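Local coordinates for exoenzyme S (Pseudomonas aeruginosa, PDB 6GN8), which probably acts as a secreted toxin that activates GTPases and transfers ADP-ribose to host proteins, this chain being its C-terminal ADP-ribosyltransferase part, at residues 27-32 with 56-61; 33-38 with 85-90; 61-64 with 70-73; 99-104 with 201-206; 151-156 with 173-178. The protein carries 2 engineered substitutions. All blocks are in the same frame, centred on the assembly; numbering follows the deposited sequence. Where two conformers were deposited one is given.

Contact 1 of 5, residues 27-32 with 56-61; sequences ALADGL and EVMALG
Met58 carries most of this contact with one atom, its terminal methyl. CE rests over the backbone of helix 24-36 and lies 3.4 Å from Ala29 O. The same CE is 3.9 Å from Ala29 CB and 4.0 Å from Leu32 CB. It therefore settles between one alanine and the leucine that follows it by three residues, about one turn on. The torsions explain the reach. The chain runs out extended through chi2, then bends at the sulfur (chi3 -68°), which turns CE onto the neighbouring helix. SD itself stays back from that surface.

Leu32 comes from the other side. Its side chain and that of Met58 run antiparallel alongside one another. With CG anti to the carbonyl carbon (chi1 -75°), the leucine heads for helix 54-77 and its CD1 branch lies alongside Ala59, with Leu32 CD1 and Ala59 CB 4.3 Å apart. Leu32 and Ala59 are the facing residues, with their CA atoms 7.6 Å apart.

The side chains meet through carbon atoms alone; the one polar atom touched is Ala29 O, under the methionine methyl. Leu32 also reaches Leu62 and Leu87, and Met58 also touches Leu44. The axes of the two helical segments approach to 9.8 Å at 40°. This is buried packing of two helices at a moderate angle, in the helical N-terminal part of the ADP-ribosyltransferase domain.

Contact 2 of 5, residues 33-38 with 85-90; sequences VKRFGA and QKLIDQ
Phe36 and Ile88 meet where the end of helix 24-36 packs against helix 83-99, in the helical part of the ADP-ribosyltransferase domain. The far end of the ring does the touching. Phe36 CZ lies 3.6 Å from Ile88 CD1, and Phe36 CE2 lies 3.9 Å from Ile88 CG1. The two side chains cross at about a right angle, and the methyl approaches the ring obliquely. Ile88 reaches it through its longer branch, CG1 to CD1, held anti to the carbonyl carbon (chi1 -63°).

Beside this pair, Arg35 offers only its aliphatic base. Its CB is 3.9 Å from Leu87 CD1. The chain then bends at chi2 (56°) and carries the guanidinium onward, where Asp82 is a long, weak ionic partner. The bent chain also serves its neighbour: Arg35 CG sits 3.7 Å above one face of the Phe36 ring, offset toward the rim.

Further out, helix 54-77 completes the surroundings. The His67 ring meets Phe36 with the planes steeply inclined, and Leu62 packs on the same phenylalanine. Leu87 is backed by Leu28 and Leu32. Gln85 bonds through its amide to Asp70, which ties helices 83-99 and 54-77 together nearby. The phenylalanine stands at the last turn of its helix. Gly37 follows it with a positive phi (46°), while Gly37 N still bonds to Val33 O at 2.8 Å.

Contact 3 of 5, residues 61-64 with 70-73; sequences GLYT and DLNR
Tyr63 lays the edge of its ring against Leu71 and ends at the amide of Asn72. Near the base of that edge, Tyr63 CD2 and Leu71 CD2 are 4.0 Å apart, with the methyl near the ring plane and the two side chains crossing at about a right angle. Farther out along it, Asn72 ND2 donates to Tyr63 OH at 3.0 Å, with an N-H...O angle of 156°. The hydroxyl lies close to the amide plane. That amide is turned 70° against the ring, and its OD1 comes 3.7 Å from Tyr63 CE2 at the ring edge.

With chi1 at 170°, the tyrosine CG is trans to the amide nitrogen and the ring runs along the helix toward residues 70-73. Both polar groups are buried and doubly used: Tyr63 OH also bonds to Ser134 OG, and Asn72 OD1 accepts from Tyr132 N.

The two segments belong to one helix, 54-77, yet the CA atoms of Tyr63 and Leu71 are only 7.8 Å apart. A straight helix would place them about 12 Å apart, so the chain must bend strongly between them. Through Tyr63 OH and Ser134 the bend meets strand 133-136, whose Ser-Thr-Ser is consistent with the STS motif of the R-S-E class of ADP-ribosyltransferases.

Contact 4 of 5, residues 99-104 with 201-206; sequences SGQAEQ and AALGEL
Gln101 reaches from one surface loop to another and touches Ala202. The first loop joins helix 83-99 to strand 106-112. The second follows strand 194-200 and opens with a short 3-10 turn, 201-203. In the ADP-ribosyltransferase domain the first leads into an edge strand of the five-stranded mixed sheet, and the second leaves its middle strand.

The side chain starts toward the second loop. CB and CG leave the backbone with CG anti to the carbonyl carbon (chi1 -68°). This aliphatic part runs beside Arg156 without reaching residues 201-206. At chi2 the chain bends, with a torsion of -141° that falls short of fully extended. CD, like CB, lies against Arg156 CB. The bend carries the amide to the turn. There its two ends part. NE2 goes to Ala202, lying 3.9 Å from Ala202 CB and 3.8 Å from Ala202 O. The latter distance is too long for a hydrogen bond. OE1 turns to the leucine, 4.4 Å from Leu203 CD2, and also comes near the Arg156 side chain. The contact is thus loose, with little area buried and Gln101 and Ala202 both exposed.

Arg156 fills in behind the pair. It pairs with Ala102 through the backbone and also packs on Leu203, so it lies next to both loops. Leu203 additionally packs on an aromatic side chain of another protein chain, which places this turn at an interface of the assembly. Each loop has a glycine with positive phi. Gly100 is where helix 83-99 ends. Gly204 closes the 3-10 turn, its N making a weak 3.3 Å bond to Ala201 O.

Contact 5 of 5, residues 151-156 with 173-178; sequences STVFGR and ILYNKE
Tyr175 reaches from strand 172-175 to strand 149-155 and ends on Gly155. Apolar packing is confined to the ring: Tyr175 CE2 lies 4.1 Å from Val153 CG1, which meets it obliquely as the valine and tyrosine side chains pass each other head to tail. A second kind of contact is steric: Tyr175 OH comes down on the backbone, 3.2 Å from Gly155 CA. Gly155 has no side chain, and its bare backbone lets the hydroxyl sit this close. Tyr175 CG stands anti to its carbonyl carbon (chi1 -74°), which directs the ring toward strand 149-155.

The polar links run through water. One water lies 2.6 Å from Tyr175 OH and donates a weak bond of 3.1 Å to Val153 O. Gly155 N is near the hydroxyl, but the angle is too poor for a bond. The buried hydroxyl is therefore served by solvent rather than by a direct bond to this strand.

Other residues close the ring in: Val106, Leu133 and Thr135 all touch Tyr175. Phe154 points the other way and stacks on an aromatic ring of another protein chain. The two strand segments are steeply crossed, at 74°, with axes 10.1 Å apart. A buried tyrosine between a five-stranded mixed sheet and a three-stranded antiparallel one fits the two-sheet core of the ADP-ribosyltransferase fold.

Overall arrangement
Contacts 1, 2 and 3 belong to the helical side of the domain. Contacts 1 and 2 both use helix 24-36 and touch each other. Contacts 1 and 3 share Gly61 on helix 54-77. Contact 1 is buried and its side chains meet by apolar packing, whereas contact 2 runs from a buried isoleucine out to an exposed arginine. Contact 3, also buried, adds a direct hydrogen bond. Contact 5 lies in the core between the sheets and combines ring packing with a water-mediated link. Leu174 packs it against contacts 1 and 3, and a salt bridge from Lys177 to Asp89 joins it to contact 2. Contact 4 is the loose surface one, linked to contact 5 through Arg156.

Contact 1 of 5, residues 27-32 with 56-61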
# COMPACT_ATOMS: atom_id res chain seq x y z
N ALA C 27 39.10 -11.42 -34.66
CA ALA C 27 38.71 -12.63 -35.39
C ALA C 27 37.28 -12.47 -36.00
O ALA C 27 37.08 -12.72 -37.21
CB ALA C 27 38.76 -13.84 -34.47
N LEU C 28 36.32 -12.01 -35.16
CA LEU C 28 34.93 -11.74 -35.54
C LEU C 28 34.88 -10.55 -36.51
O LEU C 28 34.16 -10.64 -37.51
CB LEU C 28 34.05 -11.48 -34.30
CG LEU C 28 32.61 -11.00 -34.56
CD1 LEU C 28 31.79 -12.02 -35.38
CD2 LEU C 28 31.93 -10.61 -33.28
N ALA C 29 35.66 -9.47 -36.25
CA ALA C 29 35.70 -8.29 -37.12
C ALA C 29 36.16 -8.67 -38.52
O ALA C 29 35.56 -8.22 -39.50
CB ALA C 29 36.61 -7.21 -36.55
N ASP C 30 37.19 -9.55 -38.61
CA ASP C 30 37.72 -10.06 -39.87
C ASP C 30 36.70 -10.92 -40.57
O ASP C 30 36.54 -10.80 -41.79
CB ASP C 30 39.01 -10.86 -39.64
CG ASP C 30 40.20 -10.01 -39.26
OD1 ASP C 30 40.16 -8.77 -39.51
OD2 ASP C 30 41.18 -10.57 -38.73
N GLY C 31 35.99 -11.75 -39.80
CA GLY C 31 34.92 -12.62 -40.30
C GLY C 31 33.82 -11.84 -41.00
O GLY C 31 33.39 -12.23 -42.08
N LEU C 32 33.42 -10.70 -40.39
CA LEU C 32 32.41 -9.77 -40.91
C LEU C 32 32.89 -9.08 -42.21
O LEU C 32 32.09 -8.92 -43.13
CB LEU C 32 32.04 -8.72 -39.85
CG LEU C 32 31.15 -9.22 -38.69
CD1 LEU C 32 31.22 -8.28 -37.52
CD2 LEU C 32 29.68 -9.43 -39.14
N GLU C 56 31.49 -5.15 -33.28
CA GLU C 56 30.18 -4.79 -32.72
C GLU C 56 29.54 -3.65 -33.50
O GLU C 56 28.35 -3.72 -33.81
CB GLU C 56 30.33 -4.43 -31.23
CG GLU C 56 30.62 -5.64 -30.38
CD GLU C 56 31.43 -5.43 -29.12
OE1 GLU C 56 31.38 -4.32 -28.54
OE2 GLU C 56 32.12 -6.39 -28.71
N VAL C 57 30.32 -2.59 -33.80
CA VAL C 57 29.87 -1.41 -34.55
C VAL C 57 29.43 -1.85 -35.96
O VAL C 57 28.36 -1.46 -36.40
CB VAL C 57 30.96 -0.29 -34.55
CG1 VAL C 57 30.61 0.86 -35.49
CG2 VAL C 57 31.20 0.23 -33.13
N MET C 58 30.21 -2.71 -36.64
CA MET C 58 29.83 -3.23 -37.96
C MET C 58 28.58 -4.14 -37.86
O MET C 58 27.68 -4.00 -38.69
CB MET C 58 30.98 -4.01 -38.63
CG MET C 58 32.22 -3.18 -38.96
SD MET C 58 33.41 -4.15 -39.93
CE MET C 58 33.93 -5.36 -38.73
N ALA C 59 28.51 -5.04 -36.86
CA ALA C 59 27.35 -5.93 -36.70
C ALA C 59 26.04 -5.14 -36.43
O ALA C 59 25.00 -5.45 -37.03
CB ALA C 59 27.59 -6.94 -35.60
N LEU C 60 26.11 -4.12 -35.53
CA LEU C 60 24.97 -3.25 -35.18
C LEU C 60 24.54 -2.46 -36.42
O LEU C 60 23.34 -2.32 -36.65
CB LEU C 60 25.32 -2.31 -34.00
CG LEU C 60 25.45 -2.96 -32.60
CD1 LEU C 60 26.30 -2.10 -31.67
CD2 LEU C 60 24.09 -3.18 -31.94
N GLY C 61 25.50 -2.01 -37.23
CA GLY C 61 25.24 -1.28 -38.47
C GLY C 61 24.56 -2.11 -39.55
O GLY C 61 23.56 -1.70 -40.14

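Contact 2 of 5, residues 33-38 with 85-90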
# COMPACT_ATOMS: atom_id res chain seq x y z
N VAL C 33 34.19 -8.68 -42.29
CA VAL C 33 34.74 -8.03 -43.49
C VAL C 33 34.90 -9.07 -44.62
O VAL C 33 34.59 -8.78 -45.77
CB VAL C 33 36.07 -7.25 -43.24
CG1 VAL C 33 36.62 -6.65 -44.53
CG2 VAL C 33 35.87 -6.16 -42.18
N LYS C 34 35.35 -10.29 -44.28
CA LYS C 34 35.49 -11.36 -45.27
C LYS C 34 34.14 -11.67 -45.90
O LYS C 34 34.06 -11.82 -47.13
CB LYS C 34 36.08 -12.64 -44.63
CG LYS C 34 37.58 -12.59 -44.39
CD LYS C 34 38.00 -13.76 -43.49
CE LYS C 34 39.48 -13.78 -43.18
NZ LYS C 34 39.87 -15.02 -42.46
N ARG C 35 33.06 -11.72 -45.07
CA ARG C 35 31.70 -12.09 -45.46
C ARG C 35 30.92 -10.96 -46.11
O ARG C 35 30.22 -11.23 -47.08
CB ARG C 35 30.93 -12.62 -44.24
CG ARG C 35 29.48 -13.03 -44.45
CD ARG C 35 29.30 -14.08 -45.54
NE ARG C 35 27.90 -14.50 -45.66
CZ ARG C 35 26.97 -13.86 -46.38
NH1 ARG C 35 27.28 -12.75 -47.03
NH2 ARG C 35 25.74 -14.33 -46.44
N PHE C 36 30.94 -9.74 -45.54
CA PHE C 36 30.14 -8.63 -46.05
C PHE C 36 30.94 -7.55 -46.75
O PHE C 36 30.34 -6.61 -47.23
CB PHE C 36 29.32 -7.98 -44.93
CG PHE C 36 28.33 -8.94 -44.31
CD1 PHE C 36 27.15 -9.27 -44.98
CD2 PHE C 36 28.59 -9.54 -43.08
CE1 PHE C 36 26.26 -10.19 -44.44
CE2 PHE C 36 27.69 -10.44 -42.53
CZ PHE C 36 26.53 -10.76 -43.21
N GLY C 37 32.28 -7.66 -46.81
CA GLY C 37 33.11 -6.65 -47.46
C GLY C 37 32.75 -5.23 -47.08
O GLY C 37 32.47 -4.97 -45.90
N ALA C 38 32.63 -4.32 -48.08
CA ALA C 38 32.32 -2.88 -47.95
C ALA C 38 31.01 -2.61 -47.22
O ALA C 38 30.83 -1.51 -46.67
CB ALA C 38 32.28 -2.23 -49.32
N GLN C 85 24.47 -14.29 -40.96
CA GLN C 85 23.52 -14.08 -39.86
C GLN C 85 24.17 -14.43 -38.51
O GLN C 85 24.07 -13.64 -37.57
CB GLN C 85 22.24 -14.91 -40.07
CG GLN C 85 21.40 -14.44 -41.27
CD GLN C 85 20.25 -15.37 -41.59
OE1 GLN C 85 20.27 -16.59 -41.35
NE2 GLN C 85 19.20 -14.81 -42.15
N LYS C 86 24.94 -15.56 -38.46
CA LYS C 86 25.67 -16.05 -37.28
C LYS C 86 26.65 -15.01 -36.77
O LYS C 86 26.64 -14.69 -35.58
CB LYS C 86 26.40 -17.37 -37.59
CG LYS C 86 25.52 -18.60 -37.44
CD LYS C 86 26.29 -19.93 -37.55
CE LYS C 86 26.51 -20.39 -38.98
NZ LYS C 86 27.27 -21.67 -39.05
N LEU C 87 27.46 -14.45 -37.70
CA LEU C 87 28.46 -13.41 -37.40
C LEU C 87 27.82 -12.10 -36.87
O LEU C 87 28.33 -11.54 -35.90
CB LEU C 87 29.33 -13.11 -38.65
CG LEU C 87 30.25 -14.22 -39.15
CD1 LEU C 87 30.75 -13.92 -40.55
CD2 LEU C 87 31.42 -14.43 -38.23
N ILE C 88 26.70 -11.63 -37.50
CA ILE C 88 25.97 -10.42 -37.09
C ILE C 88 25.40 -10.63 -35.68
O ILE C 88 25.53 -9.76 -34.82
CB ILE C 88 24.87 -9.96 -38.10
CG1 ILE C 88 25.46 -9.58 -39.45
CG2 ILE C 88 24.11 -8.75 -37.55
CD1 ILE C 88 24.41 -9.38 -40.62
N ASP C 89 24.80 -11.81 -35.45
CA ASP C 89 24.21 -12.19 -34.16
C ASP C 89 25.28 -12.28 -33.05
O ASP C 89 24.99 -11.87 -31.94
CB ASP C 89 23.46 -13.53 -34.30
CG ASP C 89 22.76 -14.04 -33.05
OD1 ASP C 89 21.96 -13.28 -32.48
OD2 ASP C 89 23.00 -15.20 -32.67
N GLN C 90 26.49 -12.78 -33.33
CA GLN C 90 27.50 -12.82 -32.24
C GLN C 90 28.10 -11.42 -31.98
O GLN C 90 28.38 -11.12 -30.82
CB GLN C 90 28.59 -13.90 -32.41
CG GLN C 90 29.19 -14.07 -33.78
CD GLN C 90 29.91 -15.41 -33.92
OE1 GLN C 90 31.11 -15.48 -34.25
NE2 GLN C 90 29.20 -16.51 -33.70

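Contact 3 of 5, residues 61-64 with 70-73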
# COMPACT_ATOMS: atom_id res chain seq x y z
N GLY C 61 25.50 -2.01 -37.23
CA GLY C 61 25.24 -1.28 -38.47
C GLY C 61 24.56 -2.11 -39.55
O GLY C 61 23.56 -1.70 -40.14
N LEU C 62 25.12 -3.30 -39.80
CA LEU C 62 24.61 -4.26 -40.79
C LEU C 62 23.16 -4.60 -40.45
O LEU C 62 22.29 -4.58 -41.33
CB LEU C 62 25.49 -5.52 -40.81
CG LEU C 62 26.83 -5.41 -41.55
CD1 LEU C 62 27.77 -6.47 -41.09
CD2 LEU C 62 26.65 -5.45 -43.09
N TYR C 63 22.89 -4.86 -39.16
CA TYR C 63 21.53 -5.14 -38.68
C TYR C 63 20.64 -3.93 -38.89
O TYR C 63 19.62 -4.06 -39.55
CB TYR C 63 21.55 -5.55 -37.17
CG TYR C 63 20.19 -5.63 -36.51
CD1 TYR C 63 19.58 -4.50 -35.97
CD2 TYR C 63 19.52 -6.85 -36.38
CE1 TYR C 63 18.32 -4.56 -35.40
CE2 TYR C 63 18.26 -6.92 -35.79
CZ TYR C 63 17.67 -5.77 -35.30
OH TYR C 63 16.41 -5.81 -34.74
N THR C 64 21.01 -2.76 -38.33
CA THR C 64 20.15 -1.57 -38.36
C THR C 64 19.83 -1.15 -39.77
O THR C 64 18.65 -0.91 -40.07
CB THR C 64 20.75 -0.43 -37.53
OG1 THR C 64 21.05 -0.94 -36.23
CG2 THR C 64 19.80 0.75 -37.39
N ASP C 70 15.93 -10.05 -42.43
CA ASP C 70 16.27 -11.45 -42.62
C ASP C 70 16.69 -12.14 -41.28
O ASP C 70 16.22 -13.26 -41.02
CB ASP C 70 17.33 -11.65 -43.72
CG ASP C 70 18.73 -11.13 -43.40
OD1 ASP C 70 19.52 -11.88 -42.77
OD2 ASP C 70 19.05 -9.99 -43.80
N LEU C 71 17.54 -11.47 -40.44
CA LEU C 71 18.02 -12.06 -39.18
C LEU C 71 16.87 -12.39 -38.20
O LEU C 71 16.76 -13.54 -37.75
CB LEU C 71 19.09 -11.18 -38.49
CG LEU C 71 19.59 -11.68 -37.12
CD1 LEU C 71 20.27 -13.05 -37.21
CD2 LEU C 71 20.54 -10.71 -36.53
N ASN C 72 16.03 -11.40 -37.87
CA ASN C 72 14.89 -11.52 -36.94
C ASN C 72 13.85 -12.55 -37.41
O ASN C 72 13.27 -13.24 -36.57
CB ASN C 72 14.23 -10.15 -36.72
CG ASN C 72 15.03 -9.26 -35.78
OD1 ASN C 72 15.89 -9.70 -35.00
ND2 ASN C 72 14.74 -7.99 -35.82
N ARG C 73 13.65 -12.67 -38.75
CA ARG C 73 12.75 -13.66 -39.36
C ARG C 73 13.27 -15.06 -39.04
O ARG C 73 12.49 -15.94 -38.69
CB ARG C 73 12.68 -13.42 -40.88
CG ARG C 73 11.83 -14.39 -41.71
CD ARG C 73 11.73 -13.93 -43.16
NE ARG C 73 12.95 -14.18 -43.94
CZ ARG C 73 13.64 -13.25 -44.60
NH1 ARG C 73 14.71 -13.58 -45.29
NH2 ARG C 73 13.25 -11.98 -44.58

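Contact 4 of 5, residues 99-104 with 201-206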
# COMPACT_ATOMS: atom_id res chain seq x y z
N SER C 99 27.63 -3.47 -22.85
CA SER C 99 26.78 -2.31 -22.61
C SER C 99 26.17 -2.25 -21.23
O SER C 99 26.29 -1.20 -20.60
CB SER C 99 25.68 -2.22 -23.65
OG SER C 99 26.27 -1.87 -24.89
N GLY C 100 25.47 -3.30 -20.80
CA GLY C 100 24.77 -3.29 -19.52
C GLY C 100 23.63 -2.28 -19.45
O GLY C 100 23.12 -1.83 -20.49
N GLN C 101 23.23 -1.89 -18.22
CA GLN C 101 22.13 -0.95 -17.95
C GLN C 101 22.59 0.53 -17.95
O GLN C 101 23.59 0.88 -17.32
CB GLN C 101 21.46 -1.27 -16.60
CG GLN C 101 20.68 -2.60 -16.58
CD GLN C 101 19.37 -2.56 -15.80
OE1 GLN C 101 19.09 -1.64 -15.01
NE2 GLN C 101 18.52 -3.56 -16.00
N ALA C 102 21.84 1.41 -18.65
CA ALA C 102 22.06 2.86 -18.71
C ALA C 102 21.68 3.53 -17.38
O ALA C 102 20.93 2.95 -16.59
CB ALA C 102 21.27 3.47 -19.86
N GLU C 103 22.19 4.76 -17.13
CA GLU C 103 21.99 5.52 -15.89
C GLU C 103 20.52 5.94 -15.69
O GLU C 103 20.09 6.10 -14.54
CB GLU C 103 22.89 6.77 -15.86
CG GLU C 103 23.94 6.74 -14.75
CD GLU C 103 24.68 8.05 -14.51
OE1 GLU C 103 25.68 8.30 -15.23
OE2 GLU C 103 24.26 8.81 -13.61
N GLN C 104 19.77 6.14 -16.80
CA GLN C 104 18.36 6.54 -16.74
C GLN C 104 17.50 5.65 -17.65
O GLN C 104 18.01 5.01 -18.57
CB GLN C 104 18.17 8.03 -17.12
CG GLN C 104 18.70 9.04 -16.09
CD GLN C 104 19.41 10.24 -16.70
OE1 GLN C 104 19.71 10.29 -17.90
NE2 GLN C 104 19.71 11.23 -15.88
N ALA C 201 11.53 -6.18 -17.94
CA ALA C 201 11.25 -6.89 -16.68
C ALA C 201 12.33 -6.64 -15.60
O ALA C 201 12.00 -6.35 -14.45
CB ALA C 201 11.09 -8.38 -16.93
N ALA C 202 13.61 -6.66 -16.03
CA ALA C 202 14.81 -6.44 -15.21
C ALA C 202 14.86 -5.04 -14.52
O ALA C 202 15.79 -4.81 -13.72
CB ALA C 202 16.06 -6.64 -16.06
N LEU C 203 13.90 -4.13 -14.81
CA LEU C 203 13.86 -2.80 -14.18
C LEU C 203 13.37 -2.85 -12.71
O LEU C 203 13.86 -2.09 -11.86
CB LEU C 203 12.98 -1.83 -14.98
CG LEU C 203 13.63 -1.16 -16.18
CD1 LEU C 203 12.69 -0.17 -16.84
CD2 LEU C 203 14.90 -0.46 -15.79
N GLY C 204 12.40 -3.72 -12.46
CA GLY C 204 11.79 -3.89 -11.16
C GLY C 204 10.29 -3.68 -11.25
O GLY C 204 9.76 -3.49 -12.36
N GLU C 205 9.61 -3.70 -10.10
CA GLU C 205 8.17 -3.51 -10.07
C GLU C 205 7.85 -2.15 -9.43
O GLU C 205 6.77 -1.60 -9.65
CB GLU C 205 7.46 -4.70 -9.38
CG GLU C 205 7.56 -5.99 -10.21
CD GLU C 205 6.78 -7.21 -9.75
OE1 GLU C 205 7.06 -7.72 -8.64
OE2 GLU C 205 5.90 -7.67 -10.52
N LEU C 206 8.85 -1.56 -8.74
CA LEU C 206 8.80 -0.24 -8.13
C LEU C 206 9.19 0.86 -9.14
O LEU C 206 9.15 2.05 -8.82
CB LEU C 206 9.73 -0.20 -6.91
CG LEU C 206 9.58 -1.32 -5.86
CD1 LEU C 206 10.73 -1.28 -4.85
CD2 LEU C 206 8.23 -1.23 -5.12

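Contact 5 of 5, residues 151-156 with 173-178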
# COMPACT_ATOMS: atom_id res chain seq x y z
N SER C 151 3.59 0.44 -29.69
CA SER C 151 4.14 0.22 -28.35
C SER C 151 4.98 1.38 -27.84
O SER C 151 5.69 2.02 -28.60
CB SER C 151 5.00 -1.04 -28.31
OG SER C 151 4.34 -2.19 -28.82
N THR C 152 4.91 1.62 -26.54
CA THR C 152 5.74 2.57 -25.81
C THR C 152 6.54 1.67 -24.88
O THR C 152 5.97 0.86 -24.13
CB THR C 152 4.90 3.68 -25.15
OG1 THR C 152 4.11 4.30 -26.14
CG2 THR C 152 5.75 4.71 -24.45
N VAL C 153 7.88 1.77 -24.98
CA VAL C 153 8.81 0.90 -24.29
C VAL C 153 9.63 1.71 -23.30
O VAL C 153 10.12 2.80 -23.62
CB VAL C 153 9.73 0.17 -25.35
CG1 VAL C 153 10.66 -0.86 -24.72
CG2 VAL C 153 8.92 -0.47 -26.49
N PHE C 154 9.82 1.14 -22.11
CA PHE C 154 10.66 1.70 -21.04
C PHE C 154 11.74 0.69 -20.69
O PHE C 154 11.41 -0.46 -20.36
CB PHE C 154 9.83 2.09 -19.80
CG PHE C 154 8.92 3.25 -20.07
CD1 PHE C 154 9.37 4.56 -19.95
CD2 PHE C 154 7.62 3.04 -20.52
CE1 PHE C 154 8.52 5.64 -20.20
CE2 PHE C 154 6.77 4.11 -20.80
CZ PHE C 154 7.23 5.41 -20.64
N GLY C 155 12.99 1.10 -20.79
CA GLY C 155 14.11 0.21 -20.48
C GLY C 155 15.42 0.90 -20.14
O GLY C 155 15.52 2.13 -20.20
N ARG C 156 16.44 0.10 -19.80
CA ARG C 156 17.77 0.61 -19.51
C ARG C 156 18.87 -0.11 -20.33
O ARG C 156 19.95 0.45 -20.50
CB ARG C 156 18.07 0.47 -18.02
CG ARG C 156 17.60 1.65 -17.20
CD ARG C 156 18.01 1.50 -15.74
NE ARG C 156 17.13 2.25 -14.85
CZ ARG C 156 17.52 3.25 -14.07
NH1 ARG C 156 16.65 3.89 -13.30
NH2 ARG C 156 18.80 3.62 -14.04
N ILE C 173 16.97 2.59 -30.80
CA ILE C 173 17.47 1.99 -29.58
C ILE C 173 17.08 0.52 -29.68
O ILE C 173 15.90 0.21 -29.85
CB ILE C 173 17.04 2.69 -28.28
CG1 ILE C 173 17.75 4.07 -28.20
CG2 ILE C 173 17.40 1.81 -27.05
CD1 ILE C 173 17.44 4.95 -27.01
N LEU C 174 18.09 -0.35 -29.75
CA LEU C 174 17.89 -1.79 -29.88
C LEU C 174 17.95 -2.52 -28.54
O LEU C 174 18.87 -2.30 -27.75
CB LEU C 174 18.93 -2.42 -30.83
CG LEU C 174 19.20 -1.71 -32.14
CD1 LEU C 174 20.26 -2.47 -32.92
CD2 LEU C 174 17.92 -1.51 -32.98
N TYR C 175 16.98 -3.40 -28.31
CA TYR C 175 16.96 -4.29 -27.13
C TYR C 175 17.38 -5.67 -27.63
O TYR C 175 17.09 -6.03 -28.78
CB TYR C 175 15.59 -4.30 -26.41
CG TYR C 175 15.38 -3.02 -25.62
CD1 TYR C 175 15.86 -2.90 -24.32
CD2 TYR C 175 14.78 -1.90 -26.20
CE1 TYR C 175 15.74 -1.71 -23.61
CE2 TYR C 175 14.64 -0.71 -25.50
CZ TYR C 175 15.12 -0.62 -24.20
OH TYR C 175 15.06 0.56 -23.51
N ASN C 176 18.11 -6.40 -26.77
CA ASN C 176 18.68 -7.73 -27.01
C ASN C 176 17.61 -8.76 -27.41
O ASN C 176 16.45 -8.64 -27.01
CB ASN C 176 19.41 -8.18 -25.74
CG ASN C 176 20.61 -9.06 -25.94
OD1 ASN C 176 21.39 -9.28 -25.02
ND2 ASN C 176 20.82 -9.57 -27.13
N LYS C 177 18.00 -9.77 -28.19
CA LYS C 177 17.04 -10.81 -28.57
C LYS C 177 16.65 -11.56 -27.28
O LYS C 177 17.49 -11.72 -26.40
CB LYS C 177 17.61 -11.74 -29.67
CG LYS C 177 18.80 -12.56 -29.25
CD LYS C 177 19.15 -13.63 -30.26
CE LYS C 177 20.28 -14.53 -29.79
NZ LYS C 177 21.60 -13.83 -29.79
N GLU C 178 15.37 -11.95 -27.14
CA GLU C 178 14.82 -12.66 -25.97
C GLU C 178 14.81 -11.79 -24.69
O GLU C 178 14.83 -12.33 -23.57
CB GLU C 178 15.55 -14.00 -25.73
CG GLU C 178 15.32 -15.02 -26.84
CD GLU C 178 16.08 -16.32 -26.70
OE1 GLU C 178 16.82 -16.68 -27.64
OE2 GLU C 178 15.95 -16.98 -25.64
O HOH W 1 13.03 2.04 -24.33